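Local coordinates for Ufm1-specific protease (Caenorhabditis elegans, PDB 5EJJ), which hydrolyses, as a thiol protease, the peptide bond at the C-terminal glycine of the ubiquitin-like modifier ufm-1, which is attached to a number of target proteins, at residues 68-73 with 301-306; 127-132 with 243-248; 157-162 with 259-264. All coordinates share one frame; numbering follows the deposited sequence.

Contact 1: residues 68-73 with 301-306; sequences SLSADI and LLHLQL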
ATOM      1  N   SER A  68       5.547  -2.219  14.256  1.00  9.75           N
ATOM      2  CA  SER A  68       5.370  -2.011  12.832  1.00  8.16           C
ATOM      3  C   SER A  68       3.986  -1.538  12.452  1.00  8.12           C
ATOM      4  O   SER A  68       3.762  -1.152  11.320  1.00  7.80           O
ATOM      5  CB  SER A  68       5.695  -3.285  12.103  1.00  8.08           C
ATOM      6  OG  SER A  68       7.048  -3.612  12.365  1.00 11.61           O
ATOM      7  N   LEU A  69       3.067  -1.562  13.408  1.00  8.24           N
ATOM      8  CA  LEU A  69       1.703  -1.131  13.189  1.00  6.97           C
ATOM      9  C   LEU A  69       1.527   0.333  13.580  1.00  8.11           C
ATOM     10  O   LEU A  69       2.357   0.900  14.291  1.00  8.77           O
ATOM     11  CB  LEU A  69       0.769  -2.011  13.995  1.00  7.22           C
ATOM     12  CG  LEU A  69       1.118  -3.473  13.785  1.00  6.52           C
ATOM     13  CD1 LEU A  69       0.239  -4.334  14.631  1.00  8.21           C
ATOM     14  CD2 LEU A  69       0.924  -3.809  12.344  1.00  6.54           C
ATOM     15  N   SER A  70       0.447   0.944  13.101  1.00  8.95           N
ATOM     16  CA  SER A  70       0.174   2.344  13.388  1.00  7.50           C
ATOM     17  C   SER A  70      -0.051   2.560  14.852  1.00  8.20           C
ATOM     18  O   SER A  70      -0.605   1.710  15.535  1.00  8.16           O
ATOM     19  CB  SER A  70      -1.038   2.848  12.625  1.00  9.94           C
ATOM     20  OG  SER A  70      -0.672   3.262  11.327  1.00 11.36           O
ATOM     21  N   ALA A  71       0.356   3.743  15.299  1.00 11.58           N
ATOM     22  CA  ALA A  71       0.499   4.075  16.708  1.00  9.91           C
ATOM     23  C   ALA A  71      -0.787   3.945  17.515  1.00 11.78           C
ATOM     24  O   ALA A  71      -0.723   3.714  18.722  1.00 11.36           O
ATOM     25  CB  ALA A  71       1.082   5.450  16.853  1.00  8.49           C
ATOM     26  N   ASP A  72      -1.945   4.068  16.867  1.00  9.62           N
ATOM     27  CA  ASP A  72      -3.210   3.934  17.587  1.00  8.47           C
ATOM     28  C   ASP A  72      -3.622   2.480  17.849  1.00  9.43           C
ATOM     29  O   ASP A  72      -4.629   2.208  18.493  1.00 10.36           O
ATOM     30  CB  ASP A  72      -4.316   4.666  16.848  1.00 10.42           C
ATOM     31  CG  ASP A  72      -4.713   3.978  15.560  1.00 13.34           C
ATOM     32  OD1 ASP A  72      -3.845   3.744  14.684  1.00 14.25           O
ATOM     33  OD2 ASP A  72      -5.907   3.656  15.423  1.00 15.82           O
ATOM     34  N   ILE A  73      -2.824   1.548  17.357  1.00 10.08           N
ATOM     35  CA  ILE A  73      -3.150   0.142  17.397  1.00  8.69           C
ATOM     36  C   ILE A  73      -2.210  -0.595  18.334  1.00 10.29           C
ATOM     37  O   ILE A  73      -1.009  -0.374  18.329  1.00 10.79           O
ATOM     38  CB  ILE A  73      -3.018  -0.420  15.993  1.00  8.53           C
ATOM     39  CG1 ILE A  73      -4.101   0.189  15.123  1.00 10.28           C
ATOM     40  CG2 ILE A  73      -3.111  -1.926  15.978  1.00  9.28           C
ATOM     41  CD1 ILE A  73      -4.258  -0.491  13.810  1.00 10.43           C
ATOM     42  N   LEU A 301      -1.837   1.451   7.989  1.00  7.63           N
ATOM     43  CA  LEU A 301      -0.527   1.346   7.352  1.00  7.11           C
ATOM     44  C   LEU A 301       0.416   0.400   8.082  1.00  6.83           C
ATOM     45  O   LEU A 301       0.148   0.004   9.210  1.00  9.12           O
ATOM     46  CB  LEU A 301       0.104   2.732   7.261  1.00  8.14           C
ATOM     47  CG  LEU A 301      -0.703   3.762   6.466  1.00 10.32           C
ATOM     48  CD1 LEU A 301      -0.187   5.169   6.709  1.00 12.32           C
ATOM     49  CD2 LEU A 301      -0.651   3.432   4.976  1.00 11.16           C
ATOM     50  N   LEU A 302       1.511   0.044   7.420  1.00  6.49           N
ATOM     51  CA  LEU A 302       2.559  -0.813   7.964  1.00  6.78           C
ATOM     52  C   LEU A 302       3.866  -0.044   7.891  1.00  8.85           C
ATOM     53  O   LEU A 302       4.198   0.516   6.845  1.00  8.93           O
ATOM     54  CB  LEU A 302       2.703  -2.073   7.115  1.00  7.87           C
ATOM     55  CG  LEU A 302       3.916  -2.985   7.311  1.00  6.88           C
ATOM     56  CD1 LEU A 302       3.855  -3.777   8.587  1.00  7.51           C
ATOM     57  CD2 LEU A 302       3.956  -3.944   6.192  1.00  9.35           C
ATOM     58  N   HIS A 303       4.617  -0.020   8.992  1.00  8.55           N
ATOM     59  CA  HIS A 303       5.768   0.864   9.111  1.00  7.68           C
ATOM     60  C   HIS A 303       7.025   0.068   9.358  1.00  8.84           C
ATOM     61  O   HIS A 303       7.085  -0.723  10.276  1.00 11.29           O
ATOM     62  CB  HIS A 303       5.568   1.821  10.261  1.00  6.78           C
ATOM     63  CG  HIS A 303       4.215   2.436  10.294  1.00  7.56           C
ATOM     64  ND1 HIS A 303       3.985   3.737   9.911  1.00  7.02           N
ATOM     65  CD2 HIS A 303       3.014   1.933  10.669  1.00  7.32           C
ATOM     66  CE1 HIS A 303       2.702   4.007  10.053  1.00  7.59           C
ATOM     67  NE2 HIS A 303       2.090   2.928  10.506  1.00  5.76           N
ATOM     68  N   LEU A 304       8.047   0.273   8.545  1.00  9.64           N
ATOM     69  CA  LEU A 304       9.211  -0.576   8.654  1.00 10.40           C
ATOM     70  C   LEU A 304      10.490   0.184   8.383  1.00 12.69           C
ATOM     71  O   LEU A 304      10.553   1.037   7.491  1.00 12.87           O
ATOM     72  CB  LEU A 304       9.103  -1.743   7.676  1.00 10.04           C
ATOM     73  CG  LEU A 304       7.935  -2.714   7.829  1.00  7.72           C
ATOM     74  CD1 LEU A 304       7.916  -3.661   6.662  1.00  8.26           C
ATOM     75  CD2 LEU A 304       8.034  -3.465   9.144  1.00  7.16           C
ATOM     76  N   GLN A 305      11.502  -0.134   9.182  1.00 15.15           N
ATOM     77  CA  GLN A 305      12.879   0.258   8.926  1.00 15.82           C
ATOM     78  C   GLN A 305      13.479  -0.886   8.129  1.00 17.20           C
ATOM     79  O   GLN A 305      13.451  -2.042   8.580  1.00 18.33           O
ATOM     80  CB  GLN A 305      13.613   0.420  10.243  1.00 15.71           C
ATOM     81  CG  GLN A 305      12.923   1.374  11.154  1.00 12.62           C
ATOM     82  CD  GLN A 305      12.825   2.722  10.510  1.00 15.99           C
ATOM     83  OE1 GLN A 305      11.750   3.145  10.102  1.00 18.72           O
ATOM     84  NE2 GLN A 305      13.960   3.400  10.376  1.00 18.09           N
ATOM     85  N   LEU A 306      13.974  -0.581   6.927  1.00 18.88           N
ATOM     86  CA  LEU A 306      14.465  -1.618   6.008  1.00 19.89           C
ATOM     87  C   LEU A 306      15.995  -1.706   5.946  1.00 21.41           C
ATOM     88  O   LEU A 306      16.681  -0.691   5.769  1.00 22.20           O
ATOM     89  CB  LEU A 306      13.914  -1.370   4.615  1.00 16.43           C
ATOM     90  CG  LEU A 306      12.411  -1.492   4.491  1.00 13.23           C
ATOM     91  CD1 LEU A 306      12.020  -1.111   3.099  1.00 14.07           C
ATOM     92  CD2 LEU A 306      11.999  -2.912   4.809  1.00 13.54           C
TER
HETATM   93  O   HOH W   1      -2.601   3.806   9.302  1.00  8.11           O
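The imidazole of His-303 lies edge-on along the chain from Ser-68 to Ser-70, its CD2 and NE2 turned to the loop. With CG beside the backbone N and anti to the carbonyl carbon (chi1 -46°), the ring edge is turned to the loop, and two oxygens meet it in plane. One is Ser-70 OG, 2.9 Å from His-303 NE2 in a hydrogen bond that either group could donate; the other is Ser-68 O, 3.2 Å from His-303 CD2. Ser-68 O also accepts the backbone bond from His-303 N (2.7 Å, 160° at the hydrogen), so this carbonyl is fixed against the strand. A hydroxyl suits position 70 because it can bond twice: water 1, 2.8 Å from Ser-70 OG, accepts from the amide of Leu-301 and links the two segments again. Beyond the histidine two leucine methyls pack on Ser-68: Leu-302 CD1 lies 4.0 Å from Ser-68 CB, and Leu-304 CD2 comes alongside Ser-68 OG, whose stronger polar partner is Phe-64 O, a turn back in helix 59-68. The side chain of Leu-69 leaves in another direction, to His-48 of strand 45-53. Ser-70 to Ile-73 form a type I turn, closed from Ile-73 N to Ser-70 O. A helix-to-strand loop within the N-terminal MPN family region thus docks on the beta hairpin 289-293/302-306, joined by one backbone hydrogen bond and a Ser-His bond.

Contact 2: residues 127-132 with 243-248; sequences ASCVSR and VVFPAF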
ATOM      1  N   ALA A 127      -6.432  10.768   8.419  1.00 23.31           N
ATOM      2  CA  ALA A 127      -5.315  11.269   7.630  1.00 26.20           C
ATOM      3  C   ALA A 127      -4.002  10.724   8.208  1.00 24.09           C
ATOM      4  O   ALA A 127      -3.982  10.207   9.324  1.00 22.66           O
ATOM      5  CB  ALA A 127      -5.318  12.787   7.628  1.00 22.51           C
ATOM      6  N   SER A 128      -2.920  10.818   7.441  1.00 21.09           N
ATOM      7  CA  SER A 128      -1.591  10.481   7.939  1.00 18.89           C
ATOM      8  C   SER A 128      -0.773  11.733   8.202  1.00 19.84           C
ATOM      9  O   SER A 128      -0.476  12.456   7.261  1.00 21.78           O
ATOM     10  CB  SER A 128      -0.835   9.642   6.914  1.00 16.91           C
ATOM     11  OG  SER A 128      -1.326   8.321   6.887  1.00 18.48           O
ATOM     12  N   CYS A 129      -0.397  11.988   9.459  1.00 20.16           N
ATOM     13  CA  CYS A 129       0.620  13.006   9.772  1.00 18.91           C
ATOM     14  C   CYS A 129       2.010  12.428   9.597  1.00 15.71           C
ATOM     15  O   CYS A 129       2.243  11.298   9.986  1.00 16.70           O
ATOM     16  CB  CYS A 129       0.499  13.457  11.211  1.00 18.06           C
ATOM     17  SG  CYS A 129      -1.119  14.042  11.619  1.00 29.42           S
ATOM     18  N   VAL A 130       2.944  13.198   9.052  1.00 13.86           N
ATOM     19  CA  VAL A 130       4.283  12.666   8.826  1.00 15.14           C
ATOM     20  C   VAL A 130       5.392  13.708   9.069  1.00 15.58           C
ATOM     21  O   VAL A 130       5.184  14.893   8.886  1.00 18.63           O
ATOM     22  CB  VAL A 130       4.372  12.098   7.402  1.00 16.59           C
ATOM     23  CG1 VAL A 130       4.072  13.171   6.417  1.00 19.09           C
ATOM     24  CG2 VAL A 130       5.727  11.514   7.123  1.00 18.04           C
ATOM     25  N   SER A 131       6.565  13.266   9.506  1.00 15.03           N
ATOM     26  CA  SER A 131       7.719  14.151   9.637  1.00 14.88           C
ATOM     27  C   SER A 131       9.008  13.357   9.470  1.00 14.59           C
ATOM     28  O   SER A 131       9.008  12.153   9.685  1.00 14.13           O
ATOM     29  CB  SER A 131       7.698  14.887  10.978  1.00 14.41           C
ATOM     30  OG  SER A 131       7.800  13.983  12.060  1.00 14.87           O
ATOM     31  N   ARG A 132      10.083  14.018   9.028  1.00 18.01           N
ATOM     32  CA  ARG A 132      11.412  13.407   9.026  1.00 14.49           C
ATOM     33  C   ARG A 132      12.011  13.619  10.387  1.00 16.50           C
ATOM     34  O   ARG A 132      11.898  14.699  10.986  1.00 15.76           O
ATOM     35  CB  ARG A 132      12.335  14.069   8.036  1.00 15.89           C
ATOM     36  CG  ARG A 132      12.338  13.459   6.710  1.00 25.60           C
ATOM     37  CD  ARG A 132      13.670  13.695   6.017  1.00 34.32           C
ATOM     38  NE  ARG A 132      14.137  12.427   5.469  1.00 38.66           N
ATOM     39  CZ  ARG A 132      15.326  12.243   4.923  1.00 44.73           C
ATOM     40  NH1 ARG A 132      16.166  13.280   4.847  1.00 47.66           N
ATOM     41  NH2 ARG A 132      15.668  11.029   4.464  1.00 34.13           N
ATOM     42  N   VAL A 243       8.375   9.473   9.999  1.00 11.89           N
ATOM     43  CA  VAL A 243       7.580   8.957  11.098  1.00 10.62           C
ATOM     44  C   VAL A 243       6.125   9.350  10.851  1.00 14.46           C
ATOM     45  O   VAL A 243       5.793  10.534  10.810  1.00 14.89           O
ATOM     46  CB  VAL A 243       8.053   9.476  12.445  1.00 11.50           C
ATOM     47  CG1 VAL A 243       7.206   8.908  13.545  1.00 10.49           C
ATOM     48  CG2 VAL A 243       9.491   9.095  12.672  1.00 12.99           C
ATOM     49  N   VAL A 244       5.266   8.341  10.672  1.00 17.84           N
ATOM     50  CA  VAL A 244       3.877   8.533  10.265  1.00 12.49           C
ATOM     51  C   VAL A 244       2.926   8.129  11.370  1.00 13.93           C
ATOM     52  O   VAL A 244       3.045   7.040  11.919  1.00 16.29           O
ATOM     53  CB  VAL A 244       3.538   7.669   9.066  1.00  8.70           C
ATOM     54  CG1 VAL A 244       2.190   8.036   8.568  1.00 11.61           C
ATOM     55  CG2 VAL A 244       4.567   7.848   7.985  1.00 10.04           C
ATOM     56  N   PHE A 245       1.983   9.007  11.705  1.00 16.87           N
ATOM     57  CA  PHE A 245       0.933   8.680  12.668  1.00 14.75           C
ATOM     58  C   PHE A 245      -0.443   9.191  12.220  1.00 18.03           C
ATOM     59  O   PHE A 245      -0.540  10.239  11.581  1.00 18.21           O
ATOM     60  CB  PHE A 245       1.283   9.202  14.050  1.00 12.88           C
ATOM     61  CG  PHE A 245       1.371  10.701  14.151  1.00 16.19           C
ATOM     62  CD1 PHE A 245       2.548  11.368  13.828  1.00 15.63           C
ATOM     63  CD2 PHE A 245       0.295  11.448  14.633  1.00 16.54           C
ATOM     64  CE1 PHE A 245       2.646  12.754  13.965  1.00 15.74           C
ATOM     65  CE2 PHE A 245       0.384  12.840  14.764  1.00 16.29           C
ATOM     66  CZ  PHE A 245       1.565  13.491  14.427  1.00 16.85           C
ATOM     67  N   PRO A 246      -1.510   8.434  12.527  1.00 16.34           N
ATOM     68  CA  PRO A 246      -2.857   8.799  12.090  1.00 17.45           C
ATOM     69  C   PRO A 246      -3.471  10.022  12.765  1.00 18.24           C
ATOM     70  O   PRO A 246      -3.415  10.161  13.977  1.00 18.69           O
ATOM     71  CB  PRO A 246      -3.677   7.554  12.428  1.00 16.09           C
ATOM     72  CG  PRO A 246      -2.895   6.852  13.416  1.00 12.79           C
ATOM     73  CD  PRO A 246      -1.487   7.071  13.066  1.00 13.55           C
ATOM     74  N   ALA A 247      -4.059  10.891  11.940  1.00 22.35           N
ATOM     75  CA  ALA A 247      -4.924  11.996  12.359  1.00 22.37           C
ATOM     76  C   ALA A 247      -6.377  11.589  12.133  1.00 25.25           C
ATOM     77  O   ALA A 247      -6.841  11.554  10.984  1.00 26.24           O
ATOM     78  CB  ALA A 247      -4.624  13.200  11.511  1.00 22.32           C
ATOM     79  N   PHE A 248      -7.099  11.262  13.198  1.00 24.88           N
ATOM     80  CA  PHE A 248      -8.490  10.853  13.035  1.00 24.99           C
ATOM     81  C   PHE A 248      -9.404  12.051  13.246  1.00 30.85           C
ATOM     82  O   PHE A 248      -9.123  12.914  14.081  1.00 32.04           O
ATOM     83  CB  PHE A 248      -8.855   9.729  14.007  1.00 24.85           C
ATOM     84  CG  PHE A 248      -8.150   8.441  13.730  1.00 22.17           C
ATOM     85  CD1 PHE A 248      -8.441   7.715  12.587  1.00 22.29           C
ATOM     86  CD2 PHE A 248      -7.203   7.953  14.609  1.00 19.77           C
ATOM     87  CE1 PHE A 248      -7.805   6.527  12.320  1.00 17.66           C
ATOM     88  CE2 PHE A 248      -6.551   6.769  14.349  1.00 18.15           C
ATOM     89  CZ  PHE A 248      -6.853   6.051  13.201  1.00 16.85           C
TER
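Strands 127-132 and 243-247 run antiparallel, 4.3 Å apart at closest approach and at 145°, with pairs of backbone N-H...O hydrogen bonds joining Ala-127 to Ala-247, Cys-129 to Phe-245 and Ser-131 to Val-243. Pro-246 faces Ser-128 in a non-hydrogen-bonded pair, a place where the imino acid costs no bond between the strands. The main side-chain meeting is on the face bearing Cys-129, Phe-245 and Ala-247. Phe-245 CG sits between backbone N and carbonyl carbon (chi1 64°), which brings the ring across to Cys-129 of the facing strand. Cys-129 CB stands over that ring in a CH-pi contact, 3.5 Å from the centroid, while Cys-129 SG approaches obliquely at 4.2 Å from it. The same sulfur touches Ala-247 CB at 3.6 Å, a methyl that packs against the thiol. On the other face the two valines point the same way, side by side, with Val-130 CG2 3.9 Å from Val-244 CG2. Val-244 CG1 rests on Ser-128 CB, and Ser-128 OG itself bonds to Pro-195 O. Ser-260 and Ala-263 of helix 253-280 pack on Phe-245, Ser-260 on the side of the ring away from Cys-129. An alanine in place of Phe-245 would probably loosen the packing against helix 253-280 and lose the ring that lies over Cys-129 CB. The buried thiol is thus engaged through dispersion and sulfur-aromatic contact with apolar groups, while between the two strands the hydrogen bonds are all backbone ones.

Contact 3: residues 157-162 with 259-264; sequences MASFRF and RSREAF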
ATOM      1  N   MET A 157      12.458   7.997  26.180  1.00 44.95           N
ATOM      2  CA  MET A 157      12.204   8.929  27.291  1.00 43.57           C
ATOM      3  C   MET A 157      12.461  10.354  26.859  1.00 41.24           C
ATOM      4  O   MET A 157      12.147  11.281  27.589  1.00 49.60           O
ATOM      5  CB  MET A 157      13.110   8.666  28.493  1.00 44.95           C
ATOM      6  CG  MET A 157      13.524   7.233  28.725  1.00 53.39           C
ATOM      7  SD  MET A 157      12.503   6.424  29.965  1.00 80.69           S
ATOM      8  CE  MET A 157      11.032   6.052  28.997  1.00 58.87           C
ATOM      9  N   ALA A 158      13.053  10.522  25.683  1.00 36.23           N
ATOM     10  CA  ALA A 158      13.443  11.839  25.193  1.00 39.57           C
ATOM     11  C   ALA A 158      12.356  12.438  24.299  1.00 42.64           C
ATOM     12  O   ALA A 158      12.240  13.665  24.171  1.00 41.92           O
ATOM     13  CB  ALA A 158      14.773  11.745  24.423  1.00 34.47           C
ATOM     14  N   SER A 159      11.565  11.553  23.692  1.00 41.34           N
ATOM     15  CA  SER A 159      10.622  11.912  22.632  1.00 32.49           C
ATOM     16  C   SER A 159       9.472  12.816  23.093  1.00 36.25           C
ATOM     17  O   SER A 159       8.885  13.540  22.282  1.00 30.15           O
ATOM     18  CB  SER A 159      10.058  10.639  21.997  1.00 29.67           C
ATOM     19  OG  SER A 159       9.390   9.828  22.955  1.00 31.12           O
ATOM     20  N   PHE A 160       9.159  12.783  24.393  1.00 44.31           N
ATOM     21  CA  PHE A 160       8.098  13.636  24.953  1.00 41.69           C
ATOM     22  C   PHE A 160       8.427  15.138  24.858  1.00 37.61           C
ATOM     23  O   PHE A 160       7.606  15.983  25.194  1.00 42.35           O
ATOM     24  CB  PHE A 160       7.716  13.209  26.394  1.00 35.12           C
ATOM     25  CG  PHE A 160       8.630  13.751  27.465  1.00 49.92           C
ATOM     26  CD1 PHE A 160       9.811  13.096  27.792  1.00 50.26           C
ATOM     27  CD2 PHE A 160       8.297  14.913  28.175  1.00 63.47           C
ATOM     28  CE1 PHE A 160      10.663  13.598  28.798  1.00 52.30           C
ATOM     29  CE2 PHE A 160       9.141  15.425  29.188  1.00 60.10           C
ATOM     30  CZ  PHE A 160      10.328  14.765  29.494  1.00 58.72           C
ATOM     31  N   ARG A 161       9.617  15.463  24.375  1.00 31.81           N
ATOM     32  CA  ARG A 161      10.046  16.842  24.306  1.00 33.08           C
ATOM     33  C   ARG A 161      10.121  17.374  22.852  1.00 37.33           C
ATOM     34  O   ARG A 161      10.441  18.547  22.620  1.00 38.92           O
ATOM     35  CB  ARG A 161      11.382  16.985  25.044  1.00 46.97           C
ATOM     36  CG  ARG A 161      11.814  18.434  25.422  1.00 74.40           C
ATOM     37  CD  ARG A 161      10.890  19.155  26.461  1.00 71.52           C
ATOM     38  NE  ARG A 161      11.531  20.353  27.032  1.00 75.80           N
ATOM     39  CZ  ARG A 161      11.538  21.565  26.468  1.00 79.09           C
ATOM     40  NH1 ARG A 161      10.931  21.770  25.304  1.00 65.18           N
ATOM     41  NH2 ARG A 161      12.160  22.579  27.072  1.00 73.97           N
ATOM     42  N   PHE A 162       9.812  16.533  21.867  1.00 32.57           N
ATOM     43  CA  PHE A 162       9.811  16.997  20.486  1.00 21.53           C
ATOM     44  C   PHE A 162       8.573  17.849  20.206  1.00 24.07           C
ATOM     45  O   PHE A 162       7.554  17.746  20.885  1.00 24.30           O
ATOM     46  CB  PHE A 162       9.807  15.834  19.516  1.00 20.91           C
ATOM     47  CG  PHE A 162      10.994  14.939  19.621  1.00 26.91           C
ATOM     48  CD1 PHE A 162      12.121  15.323  20.318  1.00 29.85           C
ATOM     49  CD2 PHE A 162      10.986  13.697  18.999  1.00 25.82           C
ATOM     50  CE1 PHE A 162      13.215  14.480  20.395  1.00 29.38           C
ATOM     51  CE2 PHE A 162      12.078  12.853  19.071  1.00 24.45           C
ATOM     52  CZ  PHE A 162      13.186  13.245  19.771  1.00 27.63           C
ATOM     53  N   ARG A 259      -0.019  10.319  20.119  1.00 17.17           N
ATOM     54  CA  ARG A 259       0.198   9.425  18.979  1.00 14.97           C
ATOM     55  C   ARG A 259       1.546   9.606  18.303  1.00 15.27           C
ATOM     56  O   ARG A 259       2.242   8.629  18.025  1.00 14.89           O
ATOM     57  CB  ARG A 259      -0.928   9.523  17.957  1.00 15.20           C
ATOM     58  CG  ARG A 259      -1.966   8.439  18.168  1.00 21.83           C
ATOM     59  CD  ARG A 259      -2.715   8.093  16.899  1.00 18.61           C
ATOM     60  NE  ARG A 259      -3.696   9.113  16.558  1.00 19.40           N
ATOM     61  CZ  ARG A 259      -4.825   9.310  17.221  1.00 18.96           C
ATOM     62  NH1 ARG A 259      -5.122   8.563  18.280  1.00 21.35           N
ATOM     63  NH2 ARG A 259      -5.647  10.263  16.825  1.00 22.73           N
ATOM     64  N   SER A 260       1.908  10.860  18.051  1.00 17.48           N
ATOM     65  CA  SER A 260       3.176  11.220  17.417  1.00 16.35           C
ATOM     66  C   SER A 260       4.333  10.612  18.192  1.00 14.92           C
ATOM     67  O   SER A 260       5.322  10.161  17.629  1.00 14.16           O
ATOM     68  CB  SER A 260       3.343  12.720  17.491  1.00 15.56           C
ATOM     69  OG  SER A 260       3.593  13.056  18.851  1.00 17.62           O
ATOM     70  N   ARG A 261       4.196  10.628  19.505  1.00 14.84           N
ATOM     71  CA  ARG A 261       5.247  10.180  20.377  1.00 13.98           C
ATOM     72  C   ARG A 261       5.379   8.675  20.288  1.00 14.16           C
ATOM     73  O   ARG A 261       6.472   8.174  20.043  1.00 14.72           O
ATOM     74  CB  ARG A 261       4.927  10.600  21.796  1.00 19.59           C
ATOM     75  CG  ARG A 261       6.076  10.487  22.705  1.00 22.95           C
ATOM     76  CD  ARG A 261       5.684  10.670  24.146  1.00 27.87           C
ATOM     77  NE  ARG A 261       6.849  10.358  24.957  1.00 41.00           N
ATOM     78  CZ  ARG A 261       7.040   9.197  25.571  1.00 44.83           C
ATOM     79  NH1 ARG A 261       6.108   8.242  25.513  1.00 42.52           N
ATOM     80  NH2 ARG A 261       8.159   9.006  26.263  1.00 46.30           N
ATOM     81  N   GLU A 262       4.277   7.950  20.476  1.00 13.69           N
ATOM     82  CA  GLU A 262       4.285   6.491  20.292  1.00 14.27           C
ATOM     83  C   GLU A 262       4.777   6.098  18.900  1.00 14.72           C
ATOM     84  O   GLU A 262       5.495   5.100  18.739  1.00 12.20           O
ATOM     85  CB  GLU A 262       2.898   5.891  20.506  1.00 13.79           C
ATOM     86  CG  GLU A 262       2.810   4.367  20.294  1.00 11.90           C
ATOM     87  CD  GLU A 262       3.493   3.551  21.392  1.00 19.93           C
ATOM     88  OE1 GLU A 262       3.784   4.102  22.488  1.00 25.00           O
ATOM     89  OE2 GLU A 262       3.750   2.345  21.160  1.00 22.54           O
ATOM     90  N   ALA A 263       4.379   6.888  17.902  1.00 12.68           N
ATOM     91  CA  ALA A 263       4.770   6.650  16.523  1.00 10.54           C
ATOM     92  C   ALA A 263       6.293   6.667  16.418  1.00 12.55           C
ATOM     93  O   ALA A 263       6.910   5.724  15.889  1.00 12.27           O
ATOM     94  CB  ALA A 263       4.148   7.688  15.619  1.00  9.63           C
ATOM     95  N   PHE A 264       6.891   7.732  16.953  1.00 12.00           N
ATOM     96  CA  PHE A 264       8.339   7.891  16.965  1.00 12.53           C
ATOM     97  C   PHE A 264       9.066   6.785  17.745  1.00 13.48           C
ATOM     98  O   PHE A 264      10.128   6.315  17.318  1.00 12.52           O
ATOM     99  CB  PHE A 264       8.743   9.256  17.532  1.00 13.71           C
ATOM    100  CG  PHE A 264      10.208   9.388  17.724  1.00 13.70           C
ATOM    101  CD1 PHE A 264      10.768   9.239  18.966  1.00 15.29           C
ATOM    102  CD2 PHE A 264      11.044   9.573  16.637  1.00 16.86           C
ATOM    103  CE1 PHE A 264      12.147   9.322  19.136  1.00 23.15           C
ATOM    104  CE2 PHE A 264      12.422   9.646  16.798  1.00 19.70           C
ATOM    105  CZ  PHE A 264      12.976   9.530  18.046  1.00 19.52           C
TER
HETATM  106  O   HOH W   2       6.725  13.063  19.640  1.00 18.23           O
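Phe-162 turns its edge to the face of Phe-264, a T-shaped (edge-to-face) pair with planes at 74° and centroids 5.0 Å apart. Phe-162 CE2 is the atom over the Phe-264 face, 3.5 Å above the plane and offset toward the rim; one face of Phe-162, in turn, has Ser-159 CA of its own segment over its centre. The third flat group is the guanidinium of Arg-261, with Ser-159 OG over one face and Phe-160 N at its edge, a proximity and not a bond, since both sides are donors. Arg-261 reaches there because CG is anti to the backbone N (chi1 -166°) and the chain stays extended to NE, laying CG on Ser-159 and CD on Phe-160. No hydrogen bond forms here: Ser-159 OG is badly angled for Arg-261 NE, and its main polar partner is Asn-265, with Ser-156 O also within hydrogen-bonding geometry. A small residue is apt at 159, since Ser-159 CB lies 3.4 Å from Phe-264 CD1, between ring and arginine. The aromatic pair and this arginine thus seat the turn linking helix 144-156 to strand 163-166 on helix 253-280. A water completes the join, donating to Ser-260 OG at 3.2 Å and, weakly, to Ser-159 O at 3.4 Å.

How the contacts relate
Helix 253-280 connects all three contacts. Its Ala-263 CB meets Phe-245 CB of contact 2 at 3.6 Å, and Arg-259 NE makes a probable hydrogen bond of 2.8 Å to Pro-246 O, so the helix of contact 3 packs directly on the edge strand of contact 2, with about 13 Å between the centres of the two contacts. Contact 1 reaches the same helix through Ala-71 CB, 3.6 Å from Arg-259 O. It also reaches the sheet: His-303 CE1 lies 3.6 Å from Val-244 O, with about 11 Å between the centres of contacts 1 and 2. All three lie away from the inferred catalytic residues Cys-396, Asp-520 and His-522, and so belong to the packing of the non-catalytic regions.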